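Local coordinates for serine-rich Repeat Adhesion Glycoprotein (Srr1) (Streptococcus agalactiae, PDB 4MBO) that probably binds host fibrinogen as a serine-rich repeat adhesin on the surface of group B streptococci, at residues L24-D38 / V149-P161. Residues are numbered along the deposited sequence; the frame is centred on the assembly and turned at random. Where two conformers were deposited one is given.
Sequences LKDNTLSEPGTVKLD and VASIEERVQYNSP
E154 turns CG beside its backbone N and bends again at chi2 (-75°), while D26 holds CG between N and the carbonyl carbon (chi1 72°), so that the two carboxylates meet within an Ig-like β-sandwich. Their planes lie 57° apart and D26 OD2 comes 2.5 Å from E154 OE2, a spacing at which one of the two acids probably carries a proton and donates it. E154 OE1 also accepts a weak hydrogen bond from G33 N, in the type II turn E31-T34, and L29 CD1 and L43 pack against the same buried side chain. Beyond this turn, strand 34-36 joins strand 149-157 in parallel as an edge strand of a mixed sheet. The ladder runs from R155 N to G33 O (2.7 Å), through V35 N to R155 O and Q157 N to V35 O, to L37 N on Q157 O (3.0 Å). L37 CD1 sits 3.6 Å from V156 CG1 and also touches the phenol end of Y158, whose OH bonds to I131 O. Past Q157, where strand 149-157 has ended, D38 divides its carboxylate: OD1 forms a salt bridge with R176 and a hydrogen bond with the Y314 hydroxyl, and OD2 accepts the N-H of N159 through its anti lone pair (2.8 Å from N159 N).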
loop_
_atom_site.group_PDB
_atom_site.type_symbol
_atom_site.label_atom_id
_atom_site.label_comp_id
_atom_site.label_asym_id
_atom_site.label_seq_id
_atom_site.Cartn_x
_atom_site.Cartn_y
_atom_site.Cartn_z
ATOM N N LEU A 24 -6.507 -17.433 -9.905
ATOM C CA LEU A 24 -6.688 -16.215 -9.102
ATOM C C LEU A 24 -8.096 -16.288 -8.521
ATOM O O LEU A 24 -9.084 -16.510 -9.240
ATOM C CB LEU A 24 -6.486 -14.941 -9.938
ATOM C CG LEU A 24 -5.047 -14.647 -10.302
ATOM C CD1 LEU A 24 -4.995 -13.638 -11.432
ATOM C CD2 LEU A 24 -4.232 -14.165 -9.108
ATOM N N LYS A 25 -8.191 -16.118 -7.202
ATOM C CA LYS A 25 -9.466 -16.231 -6.507
ATOM C C LYS A 25 -9.749 -15.050 -5.578
ATOM O O LYS A 25 -8.821 -14.428 -5.040
ATOM C CB LYS A 25 -9.494 -17.558 -5.742
ATOM C CG LYS A 25 -9.472 -18.780 -6.669
ATOM C CD LYS A 25 -9.131 -20.092 -5.966
ATOM C CE LYS A 25 -8.821 -21.159 -7.015
ATOM N NZ LYS A 25 -7.967 -22.289 -6.545
ATOM N N ASP A 26 -11.039 -14.767 -5.397
ATOM C CA ASP A 26 -11.491 -13.628 -4.588
ATOM C C ASP A 26 -12.535 -14.014 -3.528
ATOM O O ASP A 26 -13.322 -13.191 -3.108
ATOM C CB ASP A 26 -12.040 -12.518 -5.500
ATOM C CG ASP A 26 -13.388 -12.829 -6.159
ATOM O OD1 ASP A 26 -13.945 -13.943 -6.024
ATOM O OD2 ASP A 26 -13.908 -11.910 -6.866
ATOM N N ASN A 27 -12.500 -15.266 -3.119
ATOM C CA ASN A 27 -13.455 -15.770 -2.144
ATOM C C ASN A 27 -13.406 -15.018 -0.813
ATOM O O ASN A 27 -14.445 -14.846 -0.154
ATOM C CB ASN A 27 -13.189 -17.260 -1.916
ATOM C CG ASN A 27 -13.313 -18.071 -3.193
ATOM O OD1 ASN A 27 -13.852 -17.596 -4.196
ATOM N ND2 ASN A 27 -12.815 -19.297 -3.166
ATOM N N THR A 28 -12.222 -14.524 -0.449
ATOM C CA THR A 28 -12.021 -13.885 0.860
ATOM C C THR A 28 -12.532 -12.420 0.873
ATOM O O THR A 28 -12.652 -11.819 1.935
ATOM C CB THR A 28 -10.567 -13.994 1.374
ATOM O OG1 THR A 28 -9.670 -13.185 0.603
ATOM C CG2 THR A 28 -10.110 -15.439 1.350
ATOM N N LEU A 29 -12.864 -11.864 -0.293
ATOM C CA LEU A 29 -13.369 -10.491 -0.348
ATOM C C LEU A 29 -14.759 -10.416 0.293
ATOM O O LEU A 29 -15.570 -11.338 0.151
ATOM C CB LEU A 29 -13.492 -10.006 -1.800
ATOM C CG LEU A 29 -12.229 -9.912 -2.658
ATOM C CD1 LEU A 29 -12.591 -9.356 -4.037
ATOM C CD2 LEU A 29 -11.178 -9.048 -1.984
ATOM N N SER A 30 -15.041 -9.321 0.981
ATOM C CA SER A 30 -16.354 -9.131 1.588
ATOM C C SER A 30 -17.444 -9.040 0.522
ATOM O O SER A 30 -18.556 -9.542 0.718
ATOM C CB SER A 30 -16.371 -7.864 2.470
ATOM O OG SER A 30 -16.031 -6.698 1.728
ATOM N N GLU A 31 -17.134 -8.373 -0.589
ATOM C CA GLU A 31 -18.039 -8.264 -1.722
ATOM C C GLU A 31 -17.268 -8.575 -3.010
ATOM O O GLU A 31 -16.690 -7.671 -3.640
ATOM C CB GLU A 31 -18.636 -6.880 -1.809
ATOM C CG GLU A 31 -19.378 -6.442 -0.560
ATOM C CD GLU A 31 -20.039 -5.099 -0.751
ATOM O OE1 GLU A 31 -21.181 -5.064 -1.275
ATOM O OE2 GLU A 31 -19.451 -4.078 -0.339
ATOM N N PRO A 32 -17.242 -9.846 -3.408
ATOM C CA PRO A 32 -16.541 -10.228 -4.647
ATOM C C PRO A 32 -16.909 -9.281 -5.780
ATOM O O PRO A 32 -18.073 -8.923 -5.931
ATOM C CB PRO A 32 -16.999 -11.669 -4.866
ATOM C CG PRO A 32 -17.247 -12.163 -3.475
ATOM C CD PRO A 32 -17.872 -11.011 -2.762
ATOM N N GLY A 33 -15.906 -8.838 -6.538
ATOM C CA GLY A 33 -16.108 -7.854 -7.584
ATOM C C GLY A 33 -15.390 -6.556 -7.265
ATOM O O GLY A 33 -15.166 -5.736 -8.156
ATOM N N THR A 34 -15.102 -6.334 -5.970
ATOM C CA THR A 34 -14.417 -5.115 -5.511
ATOM C C THR A 34 -13.348 -5.469 -4.470
ATOM O O THR A 34 -13.632 -6.196 -3.506
ATOM C CB THR A 34 -15.393 -4.132 -4.823
ATOM O OG1 THR A 34 -16.452 -3.762 -5.721
ATOM C CG2 THR A 34 -14.685 -2.878 -4.402
ATOM N N VAL A 35 -12.107 -5.003 -4.669
ATOM C CA VAL A 35 -11.059 -5.164 -3.652
ATOM C C VAL A 35 -10.982 -3.863 -2.859
ATOM O O VAL A 35 -10.664 -2.803 -3.411
ATOM C CB VAL A 35 -9.667 -5.459 -4.265
ATOM C CG1 VAL A 35 -8.618 -5.647 -3.176
ATOM C CG2 VAL A 35 -9.693 -6.704 -5.109
ATOM N N LYS A 36 -11.273 -3.952 -1.569
ATOM C CA LYS A 36 -11.256 -2.788 -0.662
ATOM C C LYS A 36 -9.878 -2.670 -0.036
ATOM O O LYS A 36 -9.589 -3.279 0.993
ATOM C CB LYS A 36 -12.340 -2.944 0.403
ATOM C CG LYS A 36 -13.735 -3.093 -0.187
ATOM C CD LYS A 36 -14.804 -3.298 0.884
ATOM C CE LYS A 36 -16.163 -3.664 0.293
ATOM N NZ LYS A 36 -17.087 -4.233 1.322
ATOM N N LEU A 37 -9.048 -1.820 -0.633
ATOM C CA LEU A 37 -7.657 -1.685 -0.185
ATOM C C LEU A 37 -7.500 -0.902 1.104
ATOM O O LEU A 37 -6.402 -0.834 1.642
ATOM C CB LEU A 37 -6.771 -1.111 -1.288
ATOM C CG LEU A 37 -6.517 -2.054 -2.453
ATOM C CD1 LEU A 37 -5.673 -1.375 -3.521
ATOM C CD2 LEU A 37 -5.820 -3.363 -2.027
ATOM N N ASP A 38 -8.578 -0.302 1.597
ATOM C CA ASP A 38 -8.552 0.369 2.894
ATOM C C ASP A 38 -9.332 -0.435 3.957
ATOM O O ASP A 38 -9.593 0.042 5.059
ATOM C CB ASP A 38 -9.047 1.806 2.767
ATOM C CG ASP A 38 -8.023 2.697 2.106
ATOM O OD1 ASP A 38 -6.814 2.484 2.382
ATOM O OD2 ASP A 38 -8.398 3.632 1.387
ATOM N N VAL A 149 -2.680 -19.832 -17.842
ATOM C CA VAL A 149 -2.962 -18.464 -17.426
ATOM C C VAL A 149 -4.255 -18.384 -16.659
ATOM O O VAL A 149 -5.196 -19.143 -16.919
ATOM C CB VAL A 149 -3.072 -17.534 -18.678
ATOM C CG1 VAL A 149 -3.051 -16.066 -18.289
ATOM C CG2 VAL A 149 -1.941 -17.783 -19.659
ATOM N N ALA A 150 -4.267 -17.510 -15.668
ATOM C CA ALA A 150 -5.437 -17.223 -14.890
ATOM C C ALA A 150 -5.776 -15.747 -14.976
ATOM O O ALA A 150 -4.886 -14.903 -15.160
ATOM C CB ALA A 150 -5.181 -17.610 -13.450
ATOM N N SER A 151 -7.055 -15.441 -14.827
ATOM C CA SER A 151 -7.512 -14.056 -14.808
ATOM C C SER A 151 -8.678 -13.880 -13.878
ATOM O O SER A 151 -9.453 -14.831 -13.590
ATOM C CB SER A 151 -7.916 -13.571 -16.208
ATOM O OG SER A 151 -9.167 -14.141 -16.643
ATOM N N ILE A 152 -8.790 -12.669 -13.369
ATOM C CA ILE A 152 -9.938 -12.275 -12.556
ATOM C C ILE A 152 -10.113 -10.776 -12.714
ATOM O O ILE A 152 -9.132 -10.055 -12.946
ATOM C CB ILE A 152 -9.784 -12.706 -11.083
ATOM C CG1 ILE A 152 -11.143 -12.674 -10.360
ATOM C CG2 ILE A 152 -8.743 -11.851 -10.375
ATOM C CD1 ILE A 152 -11.079 -13.305 -8.992
ATOM N N GLU A 153 -11.359 -10.304 -12.625
ATOM C CA GLU A 153 -11.650 -8.881 -12.725
ATOM C C GLU A 153 -12.249 -8.353 -11.426
ATOM O O GLU A 153 -13.124 -8.997 -10.832
ATOM C CB GLU A 153 -12.643 -8.592 -13.865
ATOM C CG GLU A 153 -12.087 -8.800 -15.244
ATOM C CD GLU A 153 -13.108 -8.380 -16.299
ATOM O OE1 GLU A 153 -12.803 -7.430 -16.995
ATOM O OE2 GLU A 153 -14.214 -8.954 -16.355
ATOM N N GLU A 154 -11.799 -7.177 -11.007
ATOM C CA GLU A 154 -12.286 -6.540 -9.786
ATOM C C GLU A 154 -12.160 -5.046 -9.861
ATOM O O GLU A 154 -11.162 -4.550 -10.405
ATOM C CB GLU A 154 -11.421 -6.913 -8.550
ATOM C CG GLU A 154 -11.119 -8.374 -8.322
ATOM C CD GLU A 154 -12.262 -9.163 -7.783
ATOM O OE1 GLU A 154 -13.277 -8.573 -7.351
ATOM O OE2 GLU A 154 -12.189 -10.422 -7.842
ATOM N N ARG A 155 -13.137 -4.322 -9.318
ATOM C CA ARG A 155 -12.936 -2.906 -9.096
ATOM C C ARG A 155 -11.965 -2.781 -7.910
ATOM O O ARG A 155 -11.829 -3.699 -7.096
ATOM C CB ARG A 155 -14.258 -2.222 -8.707
ATOM C CG ARG A 155 -15.301 -2.301 -9.765
ATOM C CD ARG A 155 -16.594 -1.612 -9.306
ATOM N NE ARG A 155 -17.649 -2.062 -10.184
ATOM C CZ ARG A 155 -18.248 -3.246 -10.056
ATOM N NH1 ARG A 155 -19.190 -3.599 -10.916
ATOM N NH2 ARG A 155 -17.893 -4.085 -9.077
ATOM N N VAL A 156 -11.328 -1.632 -7.801
ATOM C CA VAL A 156 -10.421 -1.345 -6.691
ATOM C C VAL A 156 -10.976 -0.119 -5.983
ATOM O O VAL A 156 -11.217 0.889 -6.606
ATOM C CB VAL A 156 -8.996 -1.129 -7.185
ATOM C CG1 VAL A 156 -8.095 -0.706 -6.038
ATOM C CG2 VAL A 156 -8.498 -2.415 -7.839
ATOM N N GLN A 157 -11.169 -0.232 -4.684
ATOM C CA GLN A 157 -11.749 0.859 -3.929
ATOM C C GLN A 157 -10.874 1.299 -2.784
ATOM O O GLN A 157 -10.300 0.486 -2.082
ATOM C CB GLN A 157 -13.102 0.390 -3.373
ATOM C CG GLN A 157 -13.741 1.314 -2.364
ATOM C CD GLN A 157 -15.073 0.773 -1.892
ATOM O OE1 GLN A 157 -16.019 0.700 -2.655
ATOM N NE2 GLN A 157 -15.140 0.389 -0.632
ATOM N N TYR A 158 -10.789 2.611 -2.622
ATOM C CA TYR A 158 -10.111 3.232 -1.508
ATOM C C TYR A 158 -11.154 4.102 -0.793
ATOM O O TYR A 158 -12.191 4.475 -1.359
ATOM C CB TYR A 158 -9.009 4.145 -1.986
ATOM C CG TYR A 158 -7.846 3.465 -2.667
ATOM C CD1 TYR A 158 -6.772 2.992 -1.934
ATOM C CD2 TYR A 158 -7.795 3.339 -4.060
ATOM C CE1 TYR A 158 -5.679 2.368 -2.548
ATOM C CE2 TYR A 158 -6.722 2.727 -4.681
ATOM C CZ TYR A 158 -5.653 2.273 -3.928
ATOM O OH TYR A 158 -4.579 1.646 -4.513
ATOM N N ASN A 159 -10.935 4.354 0.488
ATOM C CA ASN A 159 -11.860 5.206 1.213
ATOM C C ASN A 159 -11.850 6.649 0.753
ATOM O O ASN A 159 -10.829 7.149 0.268
ATOM C CB ASN A 159 -11.545 5.177 2.696
ATOM C CG ASN A 159 -12.044 3.927 3.369
ATOM O OD1 ASN A 159 -12.878 3.184 2.820
ATOM N ND2 ASN A 159 -11.552 3.685 4.557
ATOM N N SER A 160 -12.996 7.314 0.909
ATOM C CA SER A 160 -13.128 8.731 0.545
ATOM C C SER A 160 -12.746 9.643 1.710
ATOM O O SER A 160 -12.774 9.234 2.848
ATOM C CB SER A 160 -14.565 9.063 0.125
ATOM O OG SER A 160 -14.903 8.353 -1.051
ATOM N N PRO A 161 -12.384 10.886 1.408
ATOM C CA PRO A 161 -12.075 11.822 2.487
ATOM C C PRO A 161 -13.225 12.174 3.404
ATOM O O PRO A 161 -14.399 12.014 3.038
ATOM C CB PRO A 161 -11.625 13.076 1.725
ATOM C CG PRO A 161 -11.084 12.543 0.441
ATOM C CD PRO A 161 -12.002 11.417 0.093
HETATM O O HOH W 1 -10.945 -16.159 -11.791
HETATM O O HOH W 2 -11.456 0.206 0.909
#